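Local coordinates for beta-catenin homolog sys-1 (Caenorhabditis elegans, PDB 3C2G), which acts as a transcription coregulator in the Wnt signalling asymmetry pathway, binding the TCF factor POP-1 directly and activating or repressing target genes, at residues Pro20-Leu24 with Tyr73-Leu77; Ile123-Gln128 with Thr172-Tyr176. One frame throughout, in Å; residues are numbered along the deposited sequence.

Interaction 1: Pro20-Leu24 with Tyr73-Leu77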
ATOM      1  N   PRO A  20      24.247  37.394 -32.484  1.00 60.41           N
ATOM      2  CA  PRO A  20      22.987  36.750 -32.105  1.00 60.30           C
ATOM      3  C   PRO A  20      22.188  36.216 -33.291  1.00 60.33           C
ATOM      4  O   PRO A  20      21.743  35.074 -33.262  1.00 59.79           O
ATOM      5  CB  PRO A  20      22.219  37.878 -31.418  1.00 60.32           C
ATOM      6  CG  PRO A  20      23.294  38.768 -30.879  1.00 60.73           C
ATOM      7  CD  PRO A  20      24.334  38.765 -31.954  1.00 60.32           C
HETATM    8  N   MSE A  21      22.027  37.028 -34.329  1.00 61.00           N
HETATM    9  CA  MSE A  21      21.203  36.635 -35.468  1.00 61.60           C
HETATM   10  C   MSE A  21      21.819  35.483 -36.253  1.00 59.81           C
HETATM   11  O   MSE A  21      21.099  34.643 -36.787  1.00 59.36           O
HETATM   12  CB  MSE A  21      20.915  37.828 -36.382  1.00 63.10           C
HETATM   13  CG  MSE A  21      19.494  37.832 -36.950  1.00 70.65           C
HETATM   14 SE   MSE A  21      18.078  37.585 -35.580  1.00 87.09          SE
HETATM   15  CE  MSE A  21      18.501  39.083 -34.378  1.00 82.77           C
ATOM     16  N   GLN A  22      23.148  35.443 -36.306  1.00 58.28           N
ATOM     17  CA  GLN A  22      23.846  34.346 -36.965  1.00 57.05           C
ATOM     18  C   GLN A  22      23.766  33.069 -36.120  1.00 56.06           C
ATOM     19  O   GLN A  22      23.659  31.963 -36.660  1.00 55.67           O
ATOM     20  CB  GLN A  22      25.301  34.722 -37.274  1.00 57.01           C
ATOM     21  N   ARG A  23      23.796  33.235 -34.798  1.00 54.86           N
ATOM     22  CA  ARG A  23      23.673  32.113 -33.869  1.00 54.38           C
ATOM     23  C   ARG A  23      22.344  31.386 -34.011  1.00 53.90           C
ATOM     24  O   ARG A  23      22.298  30.158 -33.972  1.00 54.10           O
ATOM     25  CB  ARG A  23      23.884  32.573 -32.432  1.00 54.49           C
ATOM     26  CG  ARG A  23      25.294  33.026 -32.171  1.00 55.35           C
ATOM     27  CD  ARG A  23      25.662  32.935 -30.731  1.00 56.49           C
ATOM     28  NE  ARG A  23      27.077  32.613 -30.624  1.00 58.58           N
ATOM     29  CZ  ARG A  23      27.658  32.099 -29.546  1.00 59.38           C
ATOM     30  NH1 ARG A  23      26.940  31.837 -28.455  1.00 58.69           N
ATOM     31  NH2 ARG A  23      28.960  31.841 -29.569  1.00 58.84           N
ATOM     32  N   LEU A  24      21.277  32.154 -34.193  1.00 53.20           N
ATOM     33  CA  LEU A  24      19.956  31.607 -34.441  1.00 53.00           C
ATOM     34  C   LEU A  24      19.930  30.803 -35.736  1.00 53.13           C
ATOM     35  O   LEU A  24      19.437  29.669 -35.756  1.00 52.79           O
ATOM     36  CB  LEU A  24      18.916  32.733 -34.477  1.00 52.92           C
ATOM     37  CG  LEU A  24      17.447  32.408 -34.762  1.00 52.61           C
ATOM     38  CD1 LEU A  24      16.871  31.391 -33.777  1.00 52.24           C
ATOM     39  CD2 LEU A  24      16.635  33.691 -34.736  1.00 53.55           C
ATOM     40  N   TYR A  73      13.387  36.483 -29.189  1.00 47.60           N
ATOM     41  CA  TYR A  73      14.629  35.964 -29.728  1.00 46.17           C
ATOM     42  C   TYR A  73      15.066  34.712 -28.965  1.00 44.98           C
ATOM     43  O   TYR A  73      15.304  33.664 -29.562  1.00 44.59           O
ATOM     44  CB  TYR A  73      15.746  37.023 -29.715  1.00 45.98           C
ATOM     45  CG  TYR A  73      17.081  36.395 -30.018  1.00 45.34           C
ATOM     46  CD1 TYR A  73      17.443  36.090 -31.330  1.00 44.81           C
ATOM     47  CD2 TYR A  73      17.951  36.038 -28.988  1.00 45.12           C
ATOM     48  CE1 TYR A  73      18.650  35.476 -31.614  1.00 44.89           C
ATOM     49  CE2 TYR A  73      19.161  35.419 -29.258  1.00 45.88           C
ATOM     50  CZ  TYR A  73      19.506  35.147 -30.575  1.00 45.26           C
ATOM     51  OH  TYR A  73      20.698  34.529 -30.843  1.00 44.52           O
ATOM     52  N   TYR A  74      15.164  34.834 -27.647  1.00 44.10           N
ATOM     53  CA  TYR A  74      15.632  33.735 -26.819  1.00 44.16           C
ATOM     54  C   TYR A  74      14.736  32.498 -26.900  1.00 43.58           C
ATOM     55  O   TYR A  74      15.238  31.374 -26.931  1.00 44.17           O
ATOM     56  CB  TYR A  74      15.792  34.183 -25.369  1.00 44.92           C
ATOM     57  CG  TYR A  74      17.018  35.018 -25.085  1.00 45.41           C
ATOM     58  CD1 TYR A  74      18.307  34.489 -25.234  1.00 45.27           C
ATOM     59  CD2 TYR A  74      16.894  36.329 -24.627  1.00 46.99           C
ATOM     60  CE1 TYR A  74      19.444  35.254 -24.948  1.00 44.63           C
ATOM     61  CE2 TYR A  74      18.022  37.106 -24.334  1.00 47.26           C
ATOM     62  CZ  TYR A  74      19.294  36.562 -24.501  1.00 46.77           C
ATOM     63  OH  TYR A  74      20.403  37.333 -24.215  1.00 47.15           O
ATOM     64  N   ALA A  75      13.421  32.699 -26.952  1.00 42.43           N
ATOM     65  CA  ALA A  75      12.486  31.574 -27.095  1.00 41.70           C
ATOM     66  C   ALA A  75      12.719  30.817 -28.389  1.00 41.27           C
ATOM     67  O   ALA A  75      12.616  29.588 -28.430  1.00 41.72           O
ATOM     68  CB  ALA A  75      11.050  32.042 -27.017  1.00 41.15           C
ATOM     69  N   GLN A  76      13.045  31.552 -29.446  1.00 40.33           N
ATOM     70  CA  GLN A  76      13.260  30.927 -30.743  1.00 39.45           C
ATOM     71  C   GLN A  76      14.584  30.156 -30.809  1.00 37.36           C
ATOM     72  O   GLN A  76      14.634  29.031 -31.315  1.00 37.33           O
ATOM     73  CB  GLN A  76      13.145  31.957 -31.867  1.00 40.34           C
ATOM     74  CG  GLN A  76      12.768  31.323 -33.194  1.00 44.62           C
ATOM     75  CD  GLN A  76      12.652  32.318 -34.321  1.00 51.03           C
ATOM     76  OE1 GLN A  76      12.285  33.485 -34.119  1.00 53.60           O
ATOM     77  NE2 GLN A  76      12.971  31.864 -35.526  1.00 53.11           N
ATOM     78  N   LEU A  77      15.642  30.754 -30.281  1.00 35.47           N
ATOM     79  CA  LEU A  77      16.943  30.098 -30.218  1.00 34.32           C
ATOM     80  C   LEU A  77      16.847  28.837 -29.377  1.00 34.50           C
ATOM     81  O   LEU A  77      17.134  27.739 -29.868  1.00 34.24           O
ATOM     82  CB  LEU A  77      18.006  31.056 -29.656  1.00 34.33           C
ATOM     83  CG  LEU A  77      19.411  30.517 -29.375  1.00 32.41           C
ATOM     84  CD1 LEU A  77      20.132  30.129 -30.650  1.00 32.85           C
ATOM     85  CD2 LEU A  77      20.209  31.551 -28.617  1.00 32.85           C
TER
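Tyr73 reaches across from helix 71-90 and donates a hydrogen bond from its phenol OH to Pro20 O, 2.7 Å away. The hydroxyl comes in from above the carbonyl plane, 39° out of it, while Pro20 O also accepts the first helical bond of its own segment, from Leu24 N at 3.1 Å. Two donors therefore grip one oxygen in the opening turn of helix 20-37. Carbon contacts flank the bond: Pro20 CB sits 3.9 Å from Tyr73 CZ, and Leu24 CB approaches Tyr73 CE1 obliquely at 4.0 Å, the two side chains running past each other in opposite directions. With CG anti to the backbone N (chi1 169°), the tyrosine ring is carried toward helix 20-37, with Pro20 O at its edge. Beyond the ring, Leu24 CD1 lies against the backbone between Gln76 and Leu77, 3.8 Å from Leu77 N, and Leu77 CD1 returns the contact at Arg23 O, 4.0 Å away. Arg23 adds its CB near the phenol oxygen, but its guanidinium turns off to a salt bridge with Asp60 and a cation-pi contact with Trp14. At the N-terminal end of the armadillo domain, the two short helical segments run in the same general direction, 29° apart; Pro20 also rests on Leu69 in the loop before helix 71-90, and Leu77 continues the interface onto Ala27 of helix 20-37.

Interaction 2: Ile123-Gln128 with Thr172-Tyr176; sequences ISLNWQ and TLSEY
The ring of Tyr176 carries Leu125 on one face and polar partners at its hydroxyl edge. Leu125 CD1 stands 4.2 Å from the ring centroid and 26° off the normal, a CH-pi contact, while CB lies over the rim of the same ring. Ile123 O is in the ring plane and accepts a 2.7 Å bond from Tyr176 OH. Gln128 NE2 donates to Tyr176 OH at 3.2 Å, a bent bond (N-H...O 140°) with the amide nearly perpendicular to the ring. A bend at chi2 (-82°) brings NE2 to the hydroxyl. Acting as donor and acceptor at once, the phenol ties the two ends of segment 123-128 together around the short 3-10 turn at 125-127. Away from the ring, the side chains of Leu125 and Glu175 cross at about a right angle, Leu125 CD2 lying 3.9 Å from Glu175 CG. Thr172 CG2 packs 4.0 Å from Ser124 CA, and Ile123 CD1 meets Leu173 CD2 at 4.2 Å; the Thr172 hydroxyl is bonded within its own helix, to Lys168 O. The contact thus fastens the loop leaving helix 115-122 to the C-terminal end of helix 167-174, with Phe141 of helix 134-150 touching Ile123, Gln128 and Tyr176, and Ile190 of helix 189-198 against Tyr176.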
ATOM      1  N   ILE A 123      11.620  25.850 -16.710  1.00 40.39           N
ATOM      2  CA  ILE A 123      10.322  25.331 -16.249  1.00 40.39           C
ATOM      3  C   ILE A 123       9.747  26.118 -15.075  1.00 41.12           C
ATOM      4  O   ILE A 123       8.811  25.674 -14.421  1.00 41.49           O
ATOM      5  CB  ILE A 123      10.350  23.829 -15.902  1.00 40.11           C
ATOM      6  CG1 ILE A 123      11.442  23.526 -14.869  1.00 38.25           C
ATOM      7  CG2 ILE A 123      10.468  22.996 -17.177  1.00 39.49           C
ATOM      8  CD1 ILE A 123      11.388  22.122 -14.333  1.00 37.39           C
ATOM      9  N   SER A 124      10.313  27.288 -14.812  1.00 41.87           N
ATOM     10  CA  SER A 124       9.713  28.213 -13.874  1.00 43.12           C
ATOM     11  C   SER A 124       8.260  28.488 -14.260  1.00 44.00           C
ATOM     12  O   SER A 124       7.944  28.703 -15.431  1.00 43.64           O
ATOM     13  CB  SER A 124      10.498  29.517 -13.831  1.00 42.96           C
ATOM     14  OG  SER A 124       9.969  30.373 -12.843  1.00 45.24           O
ATOM     15  N   LEU A 125       7.391  28.465 -13.252  1.00 45.64           N
ATOM     16  CA  LEU A 125       5.946  28.597 -13.426  1.00 46.97           C
ATOM     17  C   LEU A 125       5.559  29.872 -14.165  1.00 48.44           C
ATOM     18  O   LEU A 125       4.724  29.835 -15.064  1.00 47.98           O
ATOM     19  CB  LEU A 125       5.236  28.526 -12.066  1.00 46.34           C
ATOM     20  CG  LEU A 125       3.786  29.004 -11.986  1.00 46.47           C
ATOM     21  CD1 LEU A 125       2.818  27.955 -12.523  1.00 45.47           C
ATOM     22  CD2 LEU A 125       3.438  29.385 -10.565  1.00 48.10           C
ATOM     23  N   ASN A 126       6.176  30.990 -13.783  1.00 50.88           N
ATOM     24  CA  ASN A 126       5.905  32.285 -14.411  1.00 53.17           C
ATOM     25  C   ASN A 126       6.224  32.349 -15.916  1.00 53.74           C
ATOM     26  O   ASN A 126       5.734  33.227 -16.620  1.00 53.80           O
ATOM     27  CB  ASN A 126       6.602  33.418 -13.645  1.00 54.17           C
ATOM     28  CG  ASN A 126       8.104  33.431 -13.849  1.00 57.61           C
ATOM     29  OD1 ASN A 126       8.595  33.368 -14.983  1.00 61.66           O
ATOM     30  ND2 ASN A 126       8.851  33.540 -12.748  1.00 59.66           N
ATOM     31  N   TRP A 127       7.042  31.421 -16.406  1.00 54.90           N
ATOM     32  CA  TRP A 127       7.224  31.278 -17.845  1.00 56.29           C
ATOM     33  C   TRP A 127       5.987  30.698 -18.531  1.00 56.73           C
ATOM     34  O   TRP A 127       5.798  30.912 -19.731  1.00 57.25           O
ATOM     35  CB  TRP A 127       8.434  30.414 -18.182  1.00 57.19           C
ATOM     36  CG  TRP A 127       9.773  31.057 -17.954  1.00 58.40           C
ATOM     37  CD1 TRP A 127      10.836  30.503 -17.308  1.00 59.13           C
ATOM     38  CD2 TRP A 127      10.199  32.358 -18.383  1.00 59.10           C
ATOM     39  NE1 TRP A 127      11.895  31.372 -17.296  1.00 59.27           N
ATOM     40  CE2 TRP A 127      11.537  32.519 -17.953  1.00 60.21           C
ATOM     41  CE3 TRP A 127       9.582  33.405 -19.083  1.00 59.48           C
ATOM     42  CZ2 TRP A 127      12.275  33.689 -18.200  1.00 59.64           C
ATOM     43  CZ3 TRP A 127      10.314  34.570 -19.332  1.00 59.29           C
ATOM     44  CH2 TRP A 127      11.649  34.699 -18.890  1.00 59.46           C
ATOM     45  N   GLN A 128       5.149  29.982 -17.778  1.00 56.55           N
ATOM     46  CA  GLN A 128       3.959  29.316 -18.342  1.00 56.72           C
ATOM     47  C   GLN A 128       2.881  30.283 -18.803  1.00 56.43           C
ATOM     48  O   GLN A 128       1.923  29.874 -19.452  1.00 56.88           O
ATOM     49  CB  GLN A 128       3.339  28.324 -17.347  1.00 56.86           C
ATOM     50  CG  GLN A 128       4.230  27.166 -16.946  1.00 58.26           C
ATOM     51  CD  GLN A 128       4.230  26.036 -17.946  1.00 61.11           C
ATOM     52  OE1 GLN A 128       4.038  26.238 -19.150  1.00 61.71           O
ATOM     53  NE2 GLN A 128       4.452  24.824 -17.451  1.00 62.89           N
ATOM     54  N   THR A 172      11.435  25.331  -7.459  1.00 39.41           N
ATOM     55  CA  THR A 172      10.739  25.595  -8.704  1.00 38.85           C
ATOM     56  C   THR A 172       9.555  24.644  -8.893  1.00 38.40           C
ATOM     57  O   THR A 172       8.461  25.094  -9.227  1.00 37.45           O
ATOM     58  CB  THR A 172      11.709  25.592  -9.923  1.00 39.19           C
ATOM     59  OG1 THR A 172      12.477  26.803  -9.913  1.00 39.26           O
ATOM     60  CG2 THR A 172      10.949  25.507 -11.256  1.00 38.06           C
ATOM     61  N   LEU A 173       9.771  23.350  -8.659  1.00 38.60           N
ATOM     62  CA  LEU A 173       8.716  22.351  -8.828  1.00 39.73           C
ATOM     63  C   LEU A 173       7.573  22.583  -7.836  1.00 41.23           C
ATOM     64  O   LEU A 173       6.399  22.426  -8.194  1.00 41.51           O
ATOM     65  CB  LEU A 173       9.253  20.924  -8.663  1.00 39.33           C
ATOM     66  CG  LEU A 173      10.266  20.323  -9.651  1.00 40.26           C
ATOM     67  CD1 LEU A 173      10.785  19.014  -9.096  1.00 40.23           C
ATOM     68  CD2 LEU A 173       9.709  20.116 -11.071  1.00 38.76           C
ATOM     69  N   SER A 174       7.924  22.968  -6.604  1.00 41.50           N
ATOM     70  CA  SER A 174       6.948  23.157  -5.538  1.00 41.81           C
ATOM     71  C   SER A 174       6.034  24.326  -5.799  1.00 41.94           C
ATOM     72  O   SER A 174       4.904  24.341  -5.314  1.00 42.94           O
ATOM     73  CB  SER A 174       7.637  23.371  -4.193  1.00 41.94           C
ATOM     74  OG  SER A 174       8.246  22.173  -3.764  1.00 43.51           O
ATOM     75  N   GLU A 175       6.520  25.317  -6.539  1.00 41.55           N
ATOM     76  CA  GLU A 175       5.719  26.506  -6.804  1.00 42.21           C
ATOM     77  C   GLU A 175       4.452  26.125  -7.584  1.00 40.25           C
ATOM     78  O   GLU A 175       3.441  26.810  -7.501  1.00 40.81           O
ATOM     79  CB  GLU A 175       6.544  27.590  -7.515  1.00 41.62           C
ATOM     80  CG  GLU A 175       5.888  28.986  -7.495  1.00 46.42           C
ATOM     81  CD  GLU A 175       6.738  30.101  -8.133  1.00 47.12           C
ATOM     82  OE1 GLU A 175       7.995  29.981  -8.154  1.00 53.25           O
ATOM     83  OE2 GLU A 175       6.143  31.110  -8.601  1.00 51.22           O
ATOM     84  N   TYR A 176       4.497  25.011  -8.307  1.00 38.26           N
ATOM     85  CA  TYR A 176       3.319  24.523  -9.002  1.00 37.49           C
ATOM     86  C   TYR A 176       2.260  23.967  -8.051  1.00 36.93           C
ATOM     87  O   TYR A 176       1.114  23.767  -8.446  1.00 35.69           O
ATOM     88  CB  TYR A 176       3.674  23.458 -10.028  1.00 36.88           C
ATOM     89  CG  TYR A 176       4.341  23.960 -11.287  1.00 37.28           C
ATOM     90  CD1 TYR A 176       3.605  24.145 -12.456  1.00 37.92           C
ATOM     91  CD2 TYR A 176       5.717  24.205 -11.328  1.00 33.41           C
ATOM     92  CE1 TYR A 176       4.213  24.557 -13.629  1.00 36.36           C
ATOM     93  CE2 TYR A 176       6.323  24.639 -12.480  1.00 34.26           C
ATOM     94  CZ  TYR A 176       5.570  24.812 -13.635  1.00 37.18           C
ATOM     95  OH  TYR A 176       6.176  25.231 -14.807  1.00 37.84           O
TER

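Overall arrangement
Both interactions turn on a tyrosine hydroxyl bonded to a backbone carbonyl of the other segment, yet they join different parts of the armadillo domain. Interaction 1 has its centre about 49 Å from the centre of the chain, against about 30 Å for interaction 2, and joins two helices by side chains packed on side chains and backbone. Interaction 2 instead clamps a loop to a helix end, buries somewhat more surface (390 against 311 Å²) and adds an amide to the tyrosine's bonding. Each is partly buried, but interaction 1 has two exposed residues among its seven touching ones, interaction 2 none among eight. The centres of interactions 1 and 2 are about 24 Å apart, and they share no element.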